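Takeout-like protein 1 (Epiphyas postvittana, PDB 3E8T) probably carries hydrophobic ligands in insects, and binds ubiquinone-8 along a long internal tunnel. Local coordinates at residues M174-F177 and L178-W182. Sequence-based numbering, arbitrary orientation.
Sequences MLTF and LNQNW
One face of the Phe177 ring carries the side-chain amide of Asn181: ND2 stands 3.5 Å above the ring plane, offset toward the rim, with CD1 its nearest ring atom at 3.6 Å. Ring and amide planes are 54° apart, so the amide is not stacked flat on the ring. With CG anti to the backbone N (chi1 178°), the Phe177 ring lies where Asn181 ND2 comes over one of its faces, and Leu178 N approaches it obliquely. The same ND2 also donates to Phe177 O over 2.8 Å, bent to 149° at the hydrogen. Asn181 N binds this oxygen as well, at 3.1 Å, and the two donors come from opposite faces of the carbonyl plane. The double grip falls at the C-terminal end of helix 168-180, where Asn181 is the first residue to leave helical phi/psi, directly before helix 182-211. The preceding turn is regular i to i+4 bonding, exemplified by Leu178 N to Met174 O at 2.8 Å. In this JHBP-family fold the helix packs against the curled antiparallel sheet. On its inner side Met174 is bent at chi2 and chi3, which brings SD to 3.9 Å from Leu178 CG; Leu178 also touches Phe158, Ile103 and the bound ubiquinone-8. Replacing Phe177 by an alanine would probably leave the Asn181 amide without its aromatic neighbour and open a gap beside Ile105 and Leu106. Farther round the helix, the Thr176 and Gln180 side chains lie side by side, pointing the same way, with CG2 of the first 3.8 Å from NE2 of the second, while Thr176 OG1 is hydrogen-bonded back to Asp172 O.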
loop_
_atom_site.group_PDB
_atom_site.type_symbol
_atom_site.label_atom_id
_atom_site.label_comp_id
_atom_site.label_asym_id
_atom_site.label_seq_id
_atom_site.Cartn_x
_atom_site.Cartn_y
_atom_site.Cartn_z
ATOM N N MET A 174 -2.338 4.446 -26.756
ATOM C CA MET A 174 -1.952 3.653 -25.594
ATOM C C MET A 174 -2.650 4.098 -24.330
ATOM O O MET A 174 -3.153 3.297 -23.562
ATOM C CB MET A 174 -0.473 3.701 -25.397
ATOM C CG MET A 174 0.036 3.031 -24.146
ATOM S SD MET A 174 -0.339 1.235 -24.075
ATOM C CE MET A 174 0.801 0.660 -25.344
ATOM N N LEU A 175 -2.743 5.407 -24.131
ATOM C CA LEU A 175 -3.389 5.864 -22.911
ATOM C C LEU A 175 -4.848 5.507 -22.916
ATOM O O LEU A 175 -5.397 5.126 -21.878
ATOM C CB LEU A 175 -3.120 7.347 -22.715
ATOM C CG LEU A 175 -1.644 7.710 -22.433
ATOM C CD1 LEU A 175 -1.469 9.230 -22.428
ATOM C CD2 LEU A 175 -1.134 7.071 -21.155
ATOM N N THR A 176 -5.492 5.612 -24.069
ATOM C CA THR A 176 -6.869 5.183 -24.215
ATOM C C THR A 176 -7.000 3.673 -23.899
ATOM O O THR A 176 -7.918 3.244 -23.209
ATOM C CB THR A 176 -7.369 5.478 -25.614
ATOM O OG1 THR A 176 -7.307 6.904 -25.866
ATOM C CG2 THR A 176 -8.766 4.922 -25.832
ATOM N N PHE A 177 -6.120 2.888 -24.461
ATOM C CA PHE A 177 -6.079 1.440 -24.241
ATOM C C PHE A 177 -5.934 1.113 -22.762
ATOM O O PHE A 177 -6.630 0.226 -22.269
ATOM C CB PHE A 177 -4.928 0.879 -25.078
ATOM C CG PHE A 177 -4.695 -0.597 -24.945
ATOM C CD1 PHE A 177 -5.417 -1.473 -25.704
ATOM C CD2 PHE A 177 -3.712 -1.105 -24.148
ATOM C CE1 PHE A 177 -5.151 -2.792 -25.642
ATOM C CE2 PHE A 177 -3.459 -2.408 -24.096
ATOM C CZ PHE A 177 -4.177 -3.261 -24.829
ATOM N N LEU A 178 -5.015 1.763 -22.076
ATOM C CA LEU A 178 -4.840 1.481 -20.686
ATOM C C LEU A 178 -6.076 1.788 -19.858
ATOM O O LEU A 178 -6.501 0.995 -18.996
ATOM C CB LEU A 178 -3.622 2.200 -20.140
ATOM C CG LEU A 178 -2.307 1.742 -20.722
ATOM C CD1 LEU A 178 -1.153 2.691 -20.270
ATOM C CD2 LEU A 178 -2.013 0.290 -20.357
ATOM N N ASN A 179 -6.676 2.953 -20.123
ATOM C CA ASN A 179 -7.833 3.315 -19.366
ATOM C C ASN A 179 -9.006 2.410 -19.679
ATOM O O ASN A 179 -9.811 2.112 -18.794
ATOM C CB ASN A 179 -8.190 4.750 -19.621
ATOM C CG ASN A 179 -7.339 5.694 -18.893
ATOM O OD1 ASN A 179 -6.436 5.360 -18.164
ATOM N ND2 ASN A 179 -7.774 6.928 -18.946
ATOM N N GLN A 180 -9.129 1.952 -20.920
ATOM C CA GLN A 180 -10.224 1.026 -21.247
ATOM C C GLN A 180 -10.067 -0.328 -20.582
ATOM O O GLN A 180 -11.064 -0.975 -20.218
ATOM C CB GLN A 180 -10.223 0.838 -22.729
ATOM C CG GLN A 180 -10.803 2.076 -23.334
ATOM C CD GLN A 180 -10.976 1.991 -24.798
ATOM O OE1 GLN A 180 -10.313 1.185 -25.491
ATOM N NE2 GLN A 180 -11.878 2.832 -25.319
ATOM N N ASN A 181 -8.842 -0.756 -20.411
ATOM C CA ASN A 181 -8.534 -2.070 -19.897
ATOM C C ASN A 181 -7.950 -1.961 -18.497
ATOM O O ASN A 181 -7.179 -2.776 -18.079
ATOM C CB ASN A 181 -7.571 -2.792 -20.840
ATOM C CG ASN A 181 -8.187 -3.025 -22.182
ATOM O OD1 ASN A 181 -9.038 -3.898 -22.348
ATOM N ND2 ASN A 181 -7.797 -2.210 -23.171
ATOM N N TRP A 182 -8.425 -0.956 -17.765
ATOM C CA TRP A 182 -7.836 -0.665 -16.470
ATOM C C TRP A 182 -7.908 -1.827 -15.514
ATOM O O TRP A 182 -6.978 -2.047 -14.736
ATOM C CB TRP A 182 -8.467 0.616 -15.850
ATOM C CG TRP A 182 -9.886 0.491 -15.455
ATOM C CD1 TRP A 182 -10.987 0.817 -16.229
ATOM C CD2 TRP A 182 -10.402 -0.056 -14.238
ATOM N NE1 TRP A 182 -12.126 0.507 -15.536
ATOM C CE2 TRP A 182 -11.799 -0.045 -14.339
ATOM C CE3 TRP A 182 -9.804 -0.568 -13.083
ATOM C CZ2 TRP A 182 -12.617 -0.482 -13.319
ATOM C CZ3 TRP A 182 -10.611 -1.020 -12.099
ATOM C CH2 TRP A 182 -12.002 -1.006 -12.228
#